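Local structure of metallo-beta-lactamase (6MFI) at residues 29-33 / 48-52; 62-67 / 250-254; 72-76 / 98-102. The protein is a class B3 metallo-beta-lactamase that binds two zinc ions and probably hydrolyses the amide bond of beta-lactam antibiotics. All coordinates share one frame; numbering follows the deposited sequence.

Contact 1: 29-33 / 48-52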
ATOM      1  N   THR A  29       3.813 -20.732   3.930  1.00 55.05           N
ATOM      2  CA  THR A  29       4.487 -20.020   2.855  1.00 52.32           C
ATOM      3  C   THR A  29       5.019 -18.674   3.317  1.00 49.32           C
ATOM      4  O   THR A  29       5.814 -18.057   2.601  1.00 48.97           O
ATOM      5  CB  THR A  29       3.553 -19.817   1.651  1.00 51.41           C
ATOM      6  OG1 THR A  29       4.118 -18.840   0.768  1.00 50.55           O
ATOM      7  CG2 THR A  29       2.182 -19.347   2.098  1.00 50.75           C
ATOM      8  N   ALA A  30       4.596 -18.212   4.495  1.00 46.25           N
ATOM      9  CA  ALA A  30       5.219 -17.047   5.106  1.00 42.15           C
ATOM     10  C   ALA A  30       6.547 -17.404   5.759  1.00 40.54           C
ATOM     11  O   ALA A  30       7.437 -16.552   5.842  1.00 40.46           O
ATOM     12  CB  ALA A  30       4.272 -16.413   6.126  1.00 41.07           C
ATOM     13  N   GLU A  31       6.701 -18.647   6.227  1.00 39.08           N
ATOM     14  CA  GLU A  31       8.023 -19.115   6.628  1.00 37.89           C
ATOM     15  C   GLU A  31       8.956 -19.177   5.428  1.00 34.83           C
ATOM     16  O   GLU A  31      10.123 -18.776   5.513  1.00 35.08           O
ATOM     17  CB  GLU A  31       7.928 -20.488   7.295  1.00 39.72           C
ATOM     18  CG  GLU A  31       9.289 -21.105   7.591  1.00 41.28           C
ATOM     19  CD  GLU A  31       9.360 -22.581   7.250  1.00 42.42           C
ATOM     20  OE1 GLU A  31       8.309 -23.253   7.266  1.00 42.45           O
ATOM     21  OE2 GLU A  31      10.470 -23.064   6.945  1.00 43.33           O
ATOM     22  N   HIS A  32       8.454 -19.680   4.297  1.00 31.65           N
ATOM     23  CA  HIS A  32       9.224 -19.645   3.061  1.00 29.01           C
ATOM     24  C   HIS A  32       9.521 -18.215   2.635  1.00 25.84           C
ATOM     25  O   HIS A  32      10.566 -17.951   2.031  1.00 25.36           O
ATOM     26  CB  HIS A  32       8.473 -20.388   1.956  1.00 29.30           C
ATOM     27  CG  HIS A  32       9.254 -20.545   0.689  1.00 29.79           C
ATOM     28  ND1 HIS A  32      10.613 -20.777   0.675  1.00 30.68           N
ATOM     29  CD2 HIS A  32       8.868 -20.504  -0.608  1.00 29.39           C
ATOM     30  CE1 HIS A  32      11.030 -20.872  -0.574  1.00 30.67           C
ATOM     31  NE2 HIS A  32       9.990 -20.709  -1.373  1.00 29.84           N
ATOM     32  N   TRP A  33       8.620 -17.278   2.946  1.00 23.80           N
ATOM     33  CA  TRP A  33       8.854 -15.879   2.601  1.00 22.29           C
ATOM     34  C   TRP A  33      10.016 -15.299   3.395  1.00 22.26           C
ATOM     35  O   TRP A  33      10.846 -14.566   2.843  1.00 22.17           O
ATOM     36  CB  TRP A  33       7.585 -15.059   2.834  1.00 21.10           C
ATOM     37  CG  TRP A  33       7.623 -13.708   2.184  1.00 20.24           C
ATOM     38  CD1 TRP A  33       7.106 -13.370   0.969  1.00 19.69           C
ATOM     39  CD2 TRP A  33       8.216 -12.516   2.714  1.00 19.81           C
ATOM     40  NE1 TRP A  33       7.336 -12.041   0.709  1.00 19.09           N
ATOM     41  CE2 TRP A  33       8.017 -11.494   1.764  1.00 19.14           C
ATOM     42  CE3 TRP A  33       8.894 -12.211   3.898  1.00 20.07           C
ATOM     43  CZ2 TRP A  33       8.471 -10.191   1.963  1.00 18.19           C
ATOM     44  CZ3 TRP A  33       9.345 -10.919   4.093  1.00 19.55           C
ATOM     45  CH2 TRP A  33       9.131  -9.924   3.130  1.00 18.45           C
ATOM     46  N   PRO A  48       7.718 -15.249  -2.787  1.00 16.78           N
ATOM     47  CA  PRO A  48       6.557 -16.138  -2.745  1.00 17.30           C
ATOM     48  C   PRO A  48       5.358 -15.441  -2.131  1.00 16.78           C
ATOM     49  O   PRO A  48       5.512 -14.504  -1.333  1.00 16.68           O
ATOM     50  CB  PRO A  48       7.040 -17.296  -1.862  1.00 18.03           C
ATOM     51  CG  PRO A  48       8.004 -16.647  -0.926  1.00 17.90           C
ATOM     52  CD  PRO A  48       8.672 -15.532  -1.700  1.00 17.39           C
ATOM     53  N   PRO A  49       4.145 -15.860  -2.482  1.00 15.98           N
ATOM     54  CA  PRO A  49       2.952 -15.335  -1.819  1.00 15.78           C
ATOM     55  C   PRO A  49       2.588 -16.151  -0.591  1.00 17.34           C
ATOM     56  O   PRO A  49       2.854 -17.351  -0.502  1.00 19.27           O
ATOM     57  CB  PRO A  49       1.877 -15.469  -2.905  1.00 15.00           C
ATOM     58  CG  PRO A  49       2.284 -16.705  -3.645  1.00 15.81           C
ATOM     59  CD  PRO A  49       3.801 -16.767  -3.593  1.00 15.90           C
ATOM     60  N   PHE A  50       1.965 -15.477   0.373  1.00 16.68           N
ATOM     61  CA  PHE A  50       1.545 -16.150   1.592  1.00 17.09           C
ATOM     62  C   PHE A  50       0.241 -15.542   2.086  1.00 16.28           C
ATOM     63  O   PHE A  50      -0.130 -14.425   1.716  1.00 14.97           O
ATOM     64  CB  PHE A  50       2.621 -16.080   2.685  1.00 18.31           C
ATOM     65  CG  PHE A  50       2.988 -14.682   3.099  1.00 18.61           C
ATOM     66  CD1 PHE A  50       2.341 -14.067   4.159  1.00 19.55           C
ATOM     67  CD2 PHE A  50       3.991 -13.991   2.441  1.00 18.76           C
ATOM     68  CE1 PHE A  50       2.679 -12.785   4.547  1.00 19.61           C
ATOM     69  CE2 PHE A  50       4.334 -12.709   2.826  1.00 18.84           C
ATOM     70  CZ  PHE A  50       3.677 -12.106   3.880  1.00 19.22           C
ATOM     71  N   ARG A  51      -0.450 -16.302   2.931  1.00 17.41           N
ATOM     72  CA  ARG A  51      -1.717 -15.864   3.498  1.00 18.56           C
ATOM     73  C   ARG A  51      -1.471 -15.001   4.728  1.00 19.18           C
ATOM     74  O   ARG A  51      -0.747 -15.403   5.645  1.00 19.48           O
ATOM     75  CB  ARG A  51      -2.579 -17.072   3.861  1.00 20.24           C
ATOM     76  CG  ARG A  51      -3.634 -16.796   4.919  1.00 22.05           C
ATOM     77  CD  ARG A  51      -4.384 -18.064   5.279  1.00 24.11           C
ATOM     78  NE  ARG A  51      -5.140 -18.589   4.145  1.00 25.23           N
ATOM     79  CZ  ARG A  51      -6.468 -18.616   4.082  1.00 27.39           C
ATOM     80  NH1 ARG A  51      -7.190 -18.152   5.092  1.00 28.57           N
ATOM     81  NH2 ARG A  51      -7.072 -19.110   3.011  1.00 27.84           N
ATOM     82  N   VAL A  52      -2.072 -13.813   4.745  1.00 18.92           N
ATOM     83  CA  VAL A  52      -1.979 -12.945   5.915  1.00 19.09           C
ATOM     84  C   VAL A  52      -2.980 -13.374   6.980  1.00 20.41           C
ATOM     85  O   VAL A  52      -2.605 -13.760   8.093  1.00 21.23           O
ATOM     86  CB  VAL A  52      -2.181 -11.472   5.511  1.00 18.21           C
ATOM     87  CG1 VAL A  52      -2.154 -10.577   6.739  1.00 18.26           C
ATOM     88  CG2 VAL A  52      -1.116 -11.045   4.509  1.00 17.61           C
TER
HETATM   89  O   HOH W   1       6.812 -12.034  -1.795  1.00 12.36           O
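Phe50 turns the edge of its ring toward one face of the Trp33 indole. The pair is T-shaped (edge-to-face): the centroids of the Phe50 ring and the Trp33 five-membered ring are 4.8 Å apart, with the planes at 66°. The leading atom is Phe50 CE2. It sits over the rim of the pyrrole ring and comes to 3.4 Å from Trp33 CD1. Two oxygens lie at the edge of the same indole, Pro48 O and a water. Pro48 O is near the ring plane, 3.0 Å from Trp33 CD1. The water takes the indole N-H, with Trp33 NE1 2.6 Å from its oxygen. It can also donate to Pro48 O, though it has other acceptors in reach. The pyrrolidine ring of Pro48 packs on the helix side, its CG 3.7 Å from Trp33 CA, and its CB also meets the imidazole of His32. The contact joins the first helix of the chain, 30-36, to strand 50-53, an outermost strand of the seven-stranded sheet. This sheet is one of the two of the metallo-beta-lactamase alpha-beta/beta-alpha fold. Phe50 CG stands between its backbone N and carbonyl carbon (chi1 60°), which turns the ring toward Ala30 and Trp33. Ala30 CB reaches Phe50 CD1 at 3.6 Å, while Tyr58 of the next strand meets both aromatic rings. Leu263 of helix 259-265 touches Ala30 and Phe50. Next to Ala30 in the chain, Thr29 sets its methyl CG2 against Phe50 CA and CB, 3.3 Å from each. Its OG1 is directed at Pro49 O, but their modelled separation is too short for a normal hydrogen bond, so the details there are doubtful.

Contact 2: 62-67 / 250-254. With ZN (zinc ion), chain B.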
ATOM      1  N   CYS A  62       9.589  -9.200  -2.666  1.00 14.96           N
ATOM      2  CA  CYS A  62      10.311  -9.136  -1.401  1.00 15.98           C
ATOM      3  C   CYS A  62      10.518  -7.708  -0.917  1.00 16.14           C
ATOM      4  O   CYS A  62      10.799  -7.505   0.270  1.00 17.38           O
ATOM      5  CB  CYS A  62      11.668  -9.834  -1.519  1.00 17.04           C
ATOM      6  SG  CYS A  62      11.597 -11.588  -1.939  1.00 18.25           S
ATOM      7  N   GLY A  63      10.383  -6.719  -1.798  1.00 15.10           N
ATOM      8  CA  GLY A  63      10.614  -5.338  -1.423  1.00 15.24           C
ATOM      9  C   GLY A  63       9.388  -4.454  -1.516  1.00 14.38           C
ATOM     10  O   GLY A  63       9.332  -3.399  -0.876  1.00 14.74           O
ATOM     11  N   ILE A  64       8.397  -4.867  -2.306  1.00 13.76           N
ATOM     12  CA  ILE A  64       7.182  -4.089  -2.521  1.00 12.34           C
ATOM     13  C   ILE A  64       5.978  -4.972  -2.226  1.00 12.31           C
ATOM     14  O   ILE A  64       5.906  -6.112  -2.702  1.00 12.10           O
ATOM     15  CB  ILE A  64       7.106  -3.530  -3.954  1.00 11.98           C
ATOM     16  CG1 ILE A  64       8.255  -2.549  -4.204  1.00 13.24           C
ATOM     17  CG2 ILE A  64       5.763  -2.857  -4.196  1.00 10.96           C
ATOM     18  CD1 ILE A  64       8.239  -1.341  -3.292  1.00 13.50           C
ATOM     19  N   ALA A  65       5.033  -4.445  -1.455  1.00 11.39           N
ATOM     20  CA  ALA A  65       3.866  -5.204  -1.035  1.00 11.09           C
ATOM     21  C   ALA A  65       2.718  -5.052  -2.025  1.00  9.96           C
ATOM     22  O   ALA A  65       2.535  -4.001  -2.646  1.00  9.70           O
ATOM     23  CB  ALA A  65       3.405  -4.759   0.354  1.00 10.98           C
ATOM     24  N   ALA A  66       1.947  -6.127  -2.166  1.00  9.71           N
ATOM     25  CA  ALA A  66       0.694  -6.125  -2.907  1.00  9.41           C
ATOM     26  C   ALA A  66      -0.286  -7.002  -2.146  1.00  9.69           C
ATOM     27  O   ALA A  66       0.031  -8.151  -1.827  1.00 10.74           O
ATOM     28  CB  ALA A  66       0.880  -6.636  -4.340  1.00  9.22           C
ATOM     29  N   ILE A  67      -1.462  -6.460  -1.843  1.00 10.12           N
ATOM     30  CA  ILE A  67      -2.422  -7.108  -0.957  1.00 11.04           C
ATOM     31  C   ILE A  67      -3.602  -7.593  -1.787  1.00 10.84           C
ATOM     32  O   ILE A  67      -4.273  -6.795  -2.455  1.00 10.86           O
ATOM     33  CB  ILE A  67      -2.884  -6.160   0.159  1.00 12.41           C
ATOM     34  CG1 ILE A  67      -1.674  -5.569   0.886  1.00 12.64           C
ATOM     35  CG2 ILE A  67      -3.794  -6.889   1.134  1.00 13.34           C
ATOM     36  CD1 ILE A  67      -0.732  -6.611   1.451  1.00 13.00           C
ATOM     37  N   LEU A 250      -0.153  -3.548   7.817  1.00 15.64           N
ATOM     38  CA  LEU A 250       0.562  -3.894   6.596  1.00 14.77           C
ATOM     39  C   LEU A 250       1.039  -2.617   5.920  1.00 14.09           C
ATOM     40  O   LEU A 250       0.373  -1.580   5.976  1.00 14.53           O
ATOM     41  CB  LEU A 250      -0.322  -4.700   5.633  1.00 14.43           C
ATOM     42  CG  LEU A 250      -0.640  -6.138   6.048  1.00 15.16           C
ATOM     43  CD1 LEU A 250      -1.643  -6.761   5.090  1.00 14.81           C
ATOM     44  CD2 LEU A 250       0.631  -6.970   6.116  1.00 15.49           C
ATOM     45  N   THR A 251       2.201  -2.699   5.278  1.00 13.57           N
ATOM     46  CA  THR A 251       2.825  -1.530   4.677  1.00 13.75           C
ATOM     47  C   THR A 251       3.287  -1.838   3.261  1.00 13.71           C
ATOM     48  O   THR A 251       3.708  -2.962   2.970  1.00 14.03           O
ATOM     49  CB  THR A 251       4.024  -1.055   5.511  1.00 14.16           C
ATOM     50  OG1 THR A 251       4.899  -2.159   5.772  1.00 14.18           O
ATOM     51  CG2 THR A 251       3.550  -0.464   6.831  1.00 14.65           C
ATOM     52  N   PRO A 252       3.213  -0.852   2.356  1.00 13.31           N
ATOM     53  CA  PRO A 252       3.692  -1.084   0.981  1.00 13.02           C
ATOM     54  C   PRO A 252       5.153  -1.487   0.920  1.00 13.87           C
ATOM     55  O   PRO A 252       5.540  -2.288   0.060  1.00 13.58           O
ATOM     56  CB  PRO A 252       3.438   0.264   0.294  1.00 13.46           C
ATOM     57  CG  PRO A 252       2.355   0.897   1.096  1.00 13.58           C
ATOM     58  CD  PRO A 252       2.603   0.478   2.510  1.00 13.51           C
ATOM     59  N   HIS A 253       5.983  -0.937   1.803  1.00 14.99           N
ATOM     60  CA  HIS A 253       7.309  -1.480   2.040  1.00 16.04           C
ATOM     61  C   HIS A 253       7.218  -2.379   3.262  1.00 14.79           C
ATOM     62  O   HIS A 253       7.015  -1.871   4.374  1.00 14.79           O
ATOM     63  CB  HIS A 253       8.327  -0.365   2.266  1.00 18.97           C
ATOM     64  CG  HIS A 253       8.520   0.523   1.077  1.00 21.92           C
ATOM     65  ND1 HIS A 253       9.363   0.202   0.035  1.00 22.82           N
ATOM     66  CD2 HIS A 253       7.976   1.723   0.763  1.00 22.69           C
ATOM     67  CE1 HIS A 253       9.330   1.165  -0.868  1.00 23.30           C
ATOM     68  NE2 HIS A 253       8.497   2.100  -0.451  1.00 23.52           N
ATOM     69  N   PRO A 254       7.339  -3.701   3.112  1.00 15.58           N
ATOM     70  CA  PRO A 254       7.068  -4.598   4.249  1.00 15.66           C
ATOM     71  C   PRO A 254       7.914  -4.316   5.476  1.00 16.12           C
ATOM     72  O   PRO A 254       7.424  -4.470   6.601  1.00 16.25           O
ATOM     73  CB  PRO A 254       7.362  -5.989   3.670  1.00 16.09           C
ATOM     74  CG  PRO A 254       7.152  -5.830   2.197  1.00 15.82           C
ATOM     75  CD  PRO A 254       7.628  -4.444   1.874  1.00 15.84           C
TER
HETATM   76 ZN    ZN B 401       7.768   3.293  -2.012  1.00 10.69          ZN
HETATM   77  O   HOH W   2      11.200  -2.092   0.414  1.00 10.37           O
HETATM   78  O   HOH W   3       8.126   5.151  -2.617  1.00 11.01           O
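His253 and Ile64 lie side by side and point the same way at one of the two zinc ions of the metallo-beta-lactamase alpha-beta/beta-alpha fold. Both belong to loops. Segment 62-67 follows strand 56-58, and the other segment begins at the end of strand 248-250. From CB the His253 side chain leaves the other segment, with CG anti to the carbonyl carbon (chi1 -64°), and only its ring comes back near Ile64. His253 ND1 meets a water oxygen in the ring plane at 3.0 Å, and that water donates to Gly63 O. His253 CE1 lies 3.7 Å from Ile64 CD1, so the methyl end of the isoleucine packs against the imidazole. His253 CD2 is 3.2 Å from the zinc ion. At the tip, His253 NE2 binds the zinc ion at 2.1 Å. Asp114, His115 and a water complete the coordination of this metal. The zinc on NE2 and the water on ND1 together probably fix the rotation of the ring. The backbones are joined by Ala65 N to Pro252 O, 2.7 Å long with an N-H...O angle of 152°. Pro254 CD packs on Gly63 O. Further along, Ile67 CD1 touches Leu250 CD1. Thr251 OG1 donates to His253 O at 2.6 Å, from above the carbonyl plane.

Contact 3: 72-76 / 98-102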
ATOM      1  N   ASP A  72     -16.561 -13.566  -2.615  1.00 20.84           N
ATOM      2  CA  ASP A  72     -17.440 -14.435  -3.387  1.00 22.78           C
ATOM      3  C   ASP A  72     -17.842 -13.841  -4.732  1.00 22.15           C
ATOM      4  O   ASP A  72     -18.369 -14.573  -5.578  1.00 22.57           O
ATOM      5  CB  ASP A  72     -18.702 -14.770  -2.587  1.00 25.68           C
ATOM      6  CG  ASP A  72     -19.279 -13.566  -1.869  1.00 27.79           C
ATOM      7  OD1 ASP A  72     -19.278 -13.563  -0.621  1.00 29.01           O
ATOM      8  OD2 ASP A  72     -19.735 -12.624  -2.551  1.00 28.24           O
ATOM      9  N   ALA A  73     -17.615 -12.550  -4.950  1.00 20.84           N
ATOM     10  CA  ALA A  73     -17.971 -11.884  -6.198  1.00 20.22           C
ATOM     11  C   ALA A  73     -16.774 -11.142  -6.771  1.00 19.20           C
ATOM     12  O   ALA A  73     -16.895 -10.027  -7.286  1.00 19.54           O
ATOM     13  CB  ALA A  73     -19.149 -10.933  -5.995  1.00 20.80           C
ATOM     14  N   GLY A  74     -15.601 -11.751  -6.693  1.00 17.81           N
ATOM     15  CA  GLY A  74     -14.380 -11.149  -7.185  1.00 16.04           C
ATOM     16  C   GLY A  74     -13.460 -10.721  -6.053  1.00 14.93           C
ATOM     17  O   GLY A  74     -13.814 -10.734  -4.874  1.00 14.63           O
ATOM     18  N   HIS A  75     -12.251 -10.331  -6.446  1.00 13.80           N
ATOM     19  CA  HIS A  75     -11.210  -9.955  -5.505  1.00 13.41           C
ATOM     20  C   HIS A  75     -10.842  -8.487  -5.673  1.00 13.50           C
ATOM     21  O   HIS A  75     -11.084  -7.875  -6.717  1.00 13.08           O
ATOM     22  CB  HIS A  75      -9.954 -10.821  -5.683  1.00 12.79           C
ATOM     23  CG  HIS A  75     -10.243 -12.273  -5.896  1.00 13.20           C
ATOM     24  ND1 HIS A  75     -11.306 -12.917  -5.299  1.00 13.85           N
ATOM     25  CD2 HIS A  75      -9.609 -13.208  -6.643  1.00 13.00           C
ATOM     26  CE1 HIS A  75     -11.312 -14.187  -5.667  1.00 14.15           C
ATOM     27  NE2 HIS A  75     -10.294 -14.388  -6.483  1.00 13.74           N
ATOM     28  N   VAL A  76     -10.251  -7.930  -4.619  1.00 13.68           N
ATOM     29  CA  VAL A  76      -9.688  -6.587  -4.631  1.00 10.81           C
ATOM     30  C   VAL A  76      -8.179  -6.710  -4.474  1.00 10.47           C
ATOM     31  O   VAL A  76      -7.694  -7.486  -3.643  1.00 10.42           O
ATOM     32  CB  VAL A  76     -10.289  -5.704  -3.518  1.00 11.28           C
ATOM     33  CG1 VAL A  76      -9.684  -4.311  -3.559  1.00 13.34           C
ATOM     34  CG2 VAL A  76     -11.802  -5.638  -3.652  1.00 14.39           C
ATOM     35  N   PHE A  98      -5.740 -18.359  -7.637  1.00 12.62           N
ATOM     36  CA  PHE A  98      -6.784 -17.387  -7.922  1.00 13.03           C
ATOM     37  C   PHE A  98      -6.672 -16.887  -9.356  1.00 12.86           C
ATOM     38  O   PHE A  98      -5.575 -16.750  -9.905  1.00 12.55           O
ATOM     39  CB  PHE A  98      -6.711 -16.209  -6.949  1.00 12.65           C
ATOM     40  CG  PHE A  98      -6.955 -16.592  -5.518  1.00 13.54           C
ATOM     41  CD1 PHE A  98      -8.196 -17.058  -5.115  1.00 14.07           C
ATOM     42  CD2 PHE A  98      -5.947 -16.487  -4.575  1.00 13.60           C
ATOM     43  CE1 PHE A  98      -8.425 -17.413  -3.798  1.00 14.64           C
ATOM     44  CE2 PHE A  98      -6.170 -16.840  -3.257  1.00 14.33           C
ATOM     45  CZ  PHE A  98      -7.411 -17.303  -2.869  1.00 14.52           C
ATOM     46  N   SER A  99      -7.827 -16.618  -9.960  1.00 12.92           N
ATOM     47  CA  SER A  99      -7.879 -16.137 -11.333  1.00 14.10           C
ATOM     48  C   SER A  99      -7.649 -14.632 -11.373  1.00 13.90           C
ATOM     49  O   SER A  99      -8.232 -13.885 -10.580  1.00 14.55           O
ATOM     50  CB  SER A  99      -9.226 -16.485 -11.965  1.00 15.93           C
ATOM     51  OG  SER A  99      -9.418 -15.783 -13.180  1.00 16.89           O
ATOM     52  N   LEU A 100      -6.796 -14.187 -12.299  1.00 13.66           N
ATOM     53  CA  LEU A 100      -6.542 -12.756 -12.433  1.00 13.08           C
ATOM     54  C   LEU A 100      -7.785 -12.017 -12.909  1.00 12.41           C
ATOM     55  O   LEU A 100      -8.049 -10.890 -12.474  1.00 11.90           O
ATOM     56  CB  LEU A 100      -5.373 -12.512 -13.388  1.00 13.74           C
ATOM     57  CG  LEU A 100      -4.947 -11.048 -13.517  1.00 14.74           C
ATOM     58  CD1 LEU A 100      -4.313 -10.557 -12.224  1.00 14.75           C
ATOM     59  CD2 LEU A 100      -4.002 -10.845 -14.692  1.00 15.57           C
ATOM     60  N   SER A 101      -8.565 -12.637 -13.798  1.00 13.32           N
ATOM     61  CA  SER A 101      -9.801 -12.021 -14.262  1.00 14.12           C
ATOM     62  C   SER A 101     -10.829 -11.878 -13.148  1.00 15.00           C
ATOM     63  O   SER A 101     -11.758 -11.073 -13.278  1.00 15.08           O
ATOM     64  CB  SER A 101     -10.393 -12.829 -15.418  1.00 14.47           C
ATOM     65  OG  SER A 101     -10.602 -14.178 -15.039  1.00 14.73           O
ATOM     66  N   ASP A 102     -10.688 -12.640 -12.062  1.00 14.80           N
ATOM     67  CA  ASP A 102     -11.557 -12.477 -10.903  1.00 14.77           C
ATOM     68  C   ASP A 102     -11.197 -11.259 -10.065  1.00 14.28           C
ATOM     69  O   ASP A 102     -11.982 -10.875  -9.192  1.00 11.62           O
ATOM     70  CB  ASP A 102     -11.518 -13.735 -10.033  1.00 14.27           C
ATOM     71  CG  ASP A 102     -12.286 -14.888 -10.645  1.00 14.47           C
ATOM     72  OD1 ASP A 102     -13.118 -14.636 -11.543  1.00 14.91           O
ATOM     73  OD2 ASP A 102     -12.062 -16.044 -10.229  1.00 14.57           O
TER
HETATM   74  O   HOH W   4     -10.399 -16.521  -8.505  1.00 11.25           O
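His75 and Asp102 form the tight part of this contact, through both backbone and side chain. His75 N donates to Asp102 O at 2.8 Å, with an N-H...O angle of 158°. The same oxygen lies 3.1 Å from Gly74 CA and over one face of the His75 imidazole. Asp102 CB also rests off-centre on the ring in a CH-pi contact, 3.8 Å from His75 NE2. Gly74 has a positive phi (109°), a backbone shape that glycine adopts readily. The bond lies at the end of the pairing where strand 74-78 runs parallel to strand 103-107, and the backbones of His75 and Lys104 also bond. Helix 85-95 links these strands, giving a beta-alpha-beta crossover in the seven-stranded sheet. The side toward Phe98 is looser. Phe98 CD1 approaches His75 NE2 at 3.7 Å, but the two rings meet obliquely. A water joins His75 NE2, Ser99 N and the Asp102 carboxylate. Its oxygen accepts from Ser99 N at 3.0 Å. It lies very close to Asp102 OD2, a separation too short to be taken at face value. His75 CG is anti to the carbonyl carbon (chi1 -42°), and this brings NE2 to the water.

The contacts differ in depth. The centre of contact 2 is about 7 Å from the centre of the chain, and those of contacts 1 and 3 about 18 and 19 Å. Contacts 1 and 2, with centres about 12 Å apart, touch where Trp33 packs on Cys62 and Val52 on Leu250. The Cys37-Cys62 disulfide also ties the N-terminal region to the loop of contact 2. Contacts 1 and 3 both reach the seven-stranded sheet, at strands 50-53 and 74-78, with centres about 20 Å apart. Along the chain contact 1 closes first. Contact 2 joins segments 183 residues apart in the chain, and contact 3 forms within that span. Contact 2 thus brings the distant zinc ligand His253 against an early loop, while contact 3 lies away from the zinc sites.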